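Local coordinates for ABC transporter, periplasmic substrate-binding protein (Vibrio cholerae O1 biovar eltor, PDB 1TWY) that probably binds phosphate in the periplasm and delivers it to an ABC-type importer of the inner membrane, at residues 146-149 / 155-158; 47-52 / 252-257. All blocks are in the same frame, centred on the assembly; numbering follows the deposited sequence.

Contact 1 (146-149 / 155-158); sequences VVTR and TRYS
Arg156 reaches Arg149 with its CG anti to the backbone N (chi1 -176°) and a chain extended from CG to NE, which lays the guanidinium beside Thr148 and Arg149. There NH1 gives a hydrogen bond to the backbone O of Arg149, 2.7 Å long and moderately bent at 147°. The carbonyl points almost straight at its donor, although the oxygen lies 24° out of the guanidinium plane. Thr148 meets the same arm: its OG1 packs 3.6 Å from CD of Arg156, while its CG2 lies over the rim of one guanidinium face, 3.9 Å from NH1. Closer to the backbones, CB of Arg149 and CB of Arg156 touch at 4.0 Å. Arg149 curls at chi2 and chi3, and its NH1 comes obliquely to within 4.3 Å of Thr155 CB. A salt bridge from NE to Glu160 and a hydrogen bond from NH2 to Ser175 OG should further fix the Arg156 guanidinium. Strand, turn and helix resemble the phosphate-binding loop of PstS-like receptors, with Arg149, Ser153, Gly154 and Thr155 at the likely anion site. The contact ties strand 145-149 to the next helix across a turn of a few residues, where Ser153 OG bonds Arg156 N. The strand runs parallel to strands 182-184 and 200-205, and Phe203 of the latter packs against both strand and helix.

Contact 2 (47-52 / 252-257); sequences EKYNQQ and TKEFIA
An edge-to-face aromatic pair joins two helices far apart in sequence, 36-52 near the start of the chain and 250-260 near its end, in the lobe of the PBP fold built on strands 29-34, 57-62 and 79-82. Tyr49 offers a ring face and Phe255 an edge: CD1 of Phe255 sits over the centre of the tyrosine ring, 3.5 Å from its CG. The ring planes stand 83° apart with centroids separated by 4.9 Å, a T-shaped stack. CE1 of the same phenylalanine edge reaches CB of Tyr49 at 3.7 Å, and that CB lies in the plane of the Phe255 ring. Tyr49 extends toward helix 250-260 with CG anti to its backbone N (chi1 177°), far enough for its hydroxyl to arrive alongside the Glu254 chain. OH lies 3.1 Å from CG of Glu254, a close approach, and 3.4 Å from its CB; the two side chains cross at about a right angle. Around the pair, His53 stacks on Tyr49, Phe258 also meets the tyrosine ring, and Val58 and Ile79 of the neighbouring strands touch Phe255. Glu254 OE2 has a weak hydrogen bond to His53 NE2. Chemically, then, this helix-helix seam is carried by ring packing, with the C-H at CD1 of Phe255 directed at the pi face of Tyr49. The tyrosine hydroxyl packs against the methylene part of Glu254, whose OE2 is farther from Tyr49 OH, at 3.8 Å, so the cross-helix contact is mostly apolar and aromatic.

Overall arrangement
Contacts 1 and 2 lie on opposite sides of the chain's centre, their own centres 33 Å apart and their nearest atoms about 21 Å apart. They belong to different lobes of the usual two-lobed PBP fold: contact 1 is local, between a strand and the next helix, whereas contact 2 brings together helices separated by about 200 residues, and residues 146-158 fall within that long interval. Contact 1, about 11 Å from the chain's centre against 24 Å for contact 2, borders the probable phosphate site; contact 2 is packing far from it. The side chain of Arg156 lies about 13 Å from the bound magnesium ion, whose site includes Gly164 and Thr166.

Contact 1 (146-149 / 155-158)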
loop_
_atom_site.group_PDB
_atom_site.type_symbol
_atom_site.label_atom_id
_atom_site.label_comp_id
_atom_site.label_asym_id
_atom_site.label_seq_id
_atom_site.Cartn_x
_atom_site.Cartn_y
_atom_site.Cartn_z
ATOM N N VAL A 146 -14.446 -12.721 8.004
ATOM C CA VAL A 146 -13.663 -11.539 7.583
ATOM C C VAL A 146 -12.273 -11.814 8.007
ATOM O O VAL A 146 -12.010 -12.034 9.115
ATOM C CB VAL A 146 -14.146 -10.328 8.372
ATOM C CG1 VAL A 146 -13.405 -9.049 7.982
ATOM C CG2 VAL A 146 -15.627 -10.105 8.072
ATOM N N VAL A 147 -11.312 -11.669 7.099
ATOM C CA VAL A 147 -9.883 -11.880 7.333
ATOM C C VAL A 147 -9.120 -10.577 7.069
ATOM O O VAL A 147 -9.357 -9.860 6.110
ATOM C CB VAL A 147 -9.356 -12.963 6.502
ATOM C CG1 VAL A 147 -7.925 -13.349 7.086
ATOM C CG2 VAL A 147 -10.259 -14.136 6.424
ATOM N N THR A 148 -8.175 -10.275 7.985
ATOM C CA THR A 148 -7.386 -9.141 7.977
ATOM C C THR A 148 -5.901 -9.495 8.229
ATOM O O THR A 148 -5.603 -10.693 8.412
ATOM C CB THR A 148 -7.963 -8.037 8.846
ATOM O OG1 THR A 148 -7.209 -6.833 8.577
ATOM C CG2 THR A 148 -7.827 -8.342 10.351
ATOM N N ARG A 149 -5.034 -8.561 8.331
ATOM C CA ARG A 149 -3.624 -8.760 8.607
ATOM C C ARG A 149 -3.330 -8.268 10.047
ATOM O O ARG A 149 -4.199 -7.699 10.743
ATOM C CB ARG A 149 -2.828 -8.024 7.526
ATOM C CG ARG A 149 -2.793 -8.678 6.187
ATOM C CD ARG A 149 -1.978 -10.007 6.160
ATOM N NE ARG A 149 -0.636 -9.732 6.510
ATOM C CZ ARG A 149 0.246 -9.159 5.720
ATOM N NH1 ARG A 149 -0.031 -8.990 4.414
ATOM N NH2 ARG A 149 1.454 -8.868 6.175
ATOM N N THR A 155 -0.044 -3.126 4.712
ATOM C CA THR A 155 -1.102 -3.423 3.817
ATOM C C THR A 155 -2.455 -3.205 4.518
ATOM O O THR A 155 -3.358 -2.601 3.948
ATOM C CB THR A 155 -0.932 -4.868 3.421
ATOM O OG1 THR A 155 0.274 -4.942 2.630
ATOM C CG2 THR A 155 -2.009 -5.291 2.522
ATOM N N ARG A 156 -2.482 -3.650 5.737
ATOM C CA ARG A 156 -3.730 -3.435 6.598
ATOM C C ARG A 156 -3.997 -1.951 6.778
ATOM O O ARG A 156 -5.180 -1.514 6.652
ATOM C CB ARG A 156 -3.646 -4.094 7.893
ATOM C CG ARG A 156 -4.927 -3.946 8.680
ATOM C CD ARG A 156 -4.782 -4.598 9.997
ATOM N NE ARG A 156 -5.867 -4.317 10.875
ATOM C CZ ARG A 156 -6.128 -4.954 12.035
ATOM N NH1 ARG A 156 -5.470 -6.049 12.505
ATOM N NH2 ARG A 156 -7.175 -4.495 12.721
ATOM N N TYR A 157 -2.959 -1.165 7.069
ATOM C CA TYR A 157 -3.153 0.248 7.324
ATOM C C TYR A 157 -3.723 0.917 6.075
ATOM O O TYR A 157 -4.660 1.701 6.159
ATOM C CB TYR A 157 -1.789 0.864 7.734
ATOM C CG TYR A 157 -1.945 2.313 7.945
ATOM C CD1 TYR A 157 -1.906 3.169 6.831
ATOM C CD2 TYR A 157 -2.168 2.837 9.205
ATOM C CE1 TYR A 157 -2.107 4.502 6.981
ATOM C CE2 TYR A 157 -2.344 4.226 9.359
ATOM C CZ TYR A 157 -2.325 5.021 8.221
ATOM O OH TYR A 157 -2.473 6.388 8.267
ATOM N N SER A 158 -3.163 0.639 4.908
ATOM C CA SER A 158 -3.648 1.210 3.636
ATOM C C SER A 158 -5.030 0.706 3.328
ATOM O O SER A 158 -5.805 1.467 2.915
ATOM C CB SER A 158 -2.684 0.844 2.570
ATOM O OG SER A 158 -1.410 1.414 2.841
#

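Contact 2 (47-52 / 252-257)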
loop_
_atom_site.group_PDB
_atom_site.type_symbol
_atom_site.label_atom_id
_atom_site.label_comp_id
_atom_site.label_asym_id
_atom_site.label_seq_id
_atom_site.Cartn_x
_atom_site.Cartn_y
_atom_site.Cartn_z
ATOM N N GLU A 47 20.641 -0.227 -3.845
ATOM C CA GLU A 47 21.740 -1.151 -4.180
ATOM C C GLU A 47 22.147 -0.964 -5.660
ATOM O O GLU A 47 23.326 -0.876 -5.977
ATOM C CB GLU A 47 21.367 -2.606 -3.826
ATOM C CG GLU A 47 22.395 -3.667 -4.266
ATOM C CD GLU A 47 22.369 -4.927 -3.380
ATOM O OE1 GLU A 47 22.344 -4.818 -2.111
ATOM O OE2 GLU A 47 22.362 -6.045 -3.953
ATOM N N LYS A 48 21.189 -0.789 -6.570
ATOM C CA LYS A 48 21.511 -0.453 -7.948
ATOM C C LYS A 48 22.300 0.858 -8.067
ATOM O O LYS A 48 23.280 0.943 -8.805
ATOM C CB LYS A 48 20.230 -0.441 -8.811
ATOM C CG LYS A 48 20.263 0.195 -10.223
ATOM C CD LYS A 48 21.056 -0.610 -11.278
ATOM C CE LYS A 48 20.442 -0.492 -12.670
ATOM N NZ LYS A 48 19.640 -1.728 -12.997
ATOM N N TYR A 49 21.860 1.903 -7.384
ATOM C CA TYR A 49 22.495 3.195 -7.580
ATOM C C TYR A 49 23.943 3.150 -7.025
ATOM O O TYR A 49 24.834 3.820 -7.583
ATOM C CB TYR A 49 21.674 4.278 -6.887
ATOM C CG TYR A 49 22.232 5.700 -6.931
ATOM C CD1 TYR A 49 21.941 6.523 -7.972
ATOM C CD2 TYR A 49 22.994 6.195 -5.894
ATOM C CE1 TYR A 49 22.377 7.817 -8.000
ATOM C CE2 TYR A 49 23.498 7.508 -5.932
ATOM C CZ TYR A 49 23.139 8.312 -6.969
ATOM O OH TYR A 49 23.590 9.621 -7.048
ATOM N N ASN A 50 24.153 2.347 -5.978
ATOM C CA ASN A 50 25.453 2.193 -5.294
ATOM C C ASN A 50 26.475 1.486 -6.197
ATOM O O ASN A 50 27.602 1.943 -6.314
ATOM C CB ASN A 50 25.280 1.510 -3.906
ATOM C CG ASN A 50 24.653 2.441 -2.866
ATOM O OD1 ASN A 50 23.883 2.032 -1.971
ATOM N ND2 ASN A 50 24.959 3.733 -3.004
ATOM N N GLN A 51 26.068 0.419 -6.882
ATOM C CA GLN A 51 26.881 -0.161 -7.964
ATOM C C GLN A 51 27.510 0.913 -8.886
ATOM O O GLN A 51 28.704 0.860 -9.181
ATOM C CB GLN A 51 26.052 -1.155 -8.814
ATOM C CG GLN A 51 25.986 -0.819 -10.353
ATOM C CD GLN A 51 25.066 -1.747 -11.169
ATOM O OE1 GLN A 51 24.386 -2.620 -10.608
ATOM N NE2 GLN A 51 25.048 -1.550 -12.501
ATOM N N GLN A 52 26.722 1.876 -9.339
ATOM C CA GLN A 52 27.232 2.903 -10.251
ATOM C C GLN A 52 27.893 4.078 -9.509
ATOM O O GLN A 52 28.677 4.812 -10.112
ATOM C CB GLN A 52 26.157 3.414 -11.264
ATOM C CG GLN A 52 24.631 3.140 -10.940
ATOM C CD GLN A 52 23.632 3.725 -12.007
ATOM O OE1 GLN A 52 23.318 3.032 -12.986
ATOM N NE2 GLN A 52 23.142 4.993 -11.805
ATOM N N THR A 252 21.859 14.302 -3.221
ATOM C CA THR A 252 20.394 14.169 -3.179
ATOM C C THR A 252 19.760 14.383 -4.595
ATOM O O THR A 252 19.003 13.522 -5.090
ATOM C CB THR A 252 19.803 15.143 -2.137
ATOM O OG1 THR A 252 20.278 14.813 -0.814
ATOM C CG2 THR A 252 18.271 14.948 -2.025
ATOM N N LYS A 253 20.095 15.469 -5.295
ATOM C CA LYS A 253 19.511 15.698 -6.619
ATOM C C LYS A 253 19.847 14.565 -7.613
ATOM O O LYS A 253 19.019 14.100 -8.369
ATOM C CB LYS A 253 19.954 17.076 -7.154
ATOM C CG LYS A 253 19.361 18.190 -6.283
ATOM C CD LYS A 253 19.270 19.599 -6.953
ATOM C CE LYS A 253 20.561 20.058 -7.607
ATOM N NZ LYS A 253 20.748 21.555 -7.417
ATOM N N GLU A 254 21.066 14.065 -7.573
ATOM C CA GLU A 254 21.461 12.952 -8.377
ATOM C C GLU A 254 20.684 11.631 -8.060
ATOM O O GLU A 254 20.312 10.899 -8.977
ATOM C CB GLU A 254 22.971 12.759 -8.248
ATOM C CG GLU A 254 23.568 11.793 -9.220
ATOM C CD GLU A 254 25.118 11.855 -9.264
ATOM O OE1 GLU A 254 25.756 12.769 -8.657
ATOM O OE2 GLU A 254 25.701 10.972 -9.915
ATOM N N PHE A 255 20.450 11.358 -6.795
ATOM C CA PHE A 255 19.645 10.171 -6.470
ATOM C C PHE A 255 18.170 10.359 -6.927
ATOM O O PHE A 255 17.535 9.405 -7.502
ATOM C CB PHE A 255 19.712 9.841 -4.976
ATOM C CG PHE A 255 19.113 8.533 -4.661
ATOM C CD1 PHE A 255 19.636 7.363 -5.195
ATOM C CD2 PHE A 255 17.983 8.441 -3.850
ATOM C CE1 PHE A 255 19.094 6.171 -4.936
ATOM C CE2 PHE A 255 17.399 7.214 -3.589
ATOM C CZ PHE A 255 17.933 6.095 -4.091
ATOM N N ILE A 256 17.621 11.525 -6.704
ATOM C CA ILE A 256 16.260 11.842 -7.175
ATOM C C ILE A 256 16.120 11.679 -8.691
ATOM O O ILE A 256 15.199 10.960 -9.207
ATOM C CB ILE A 256 15.838 13.257 -6.735
ATOM C CG1 ILE A 256 15.789 13.369 -5.209
ATOM C CG2 ILE A 256 14.469 13.653 -7.318
ATOM C CD1 ILE A 256 14.520 12.759 -4.588
ATOM N N ALA A 257 17.068 12.239 -9.454
ATOM C CA ALA A 257 17.112 11.912 -10.875
ATOM C C ALA A 257 17.095 10.439 -11.298
ATOM O O ALA A 257 16.355 10.030 -12.207
ATOM C CB ALA A 257 18.391 12.594 -11.578
#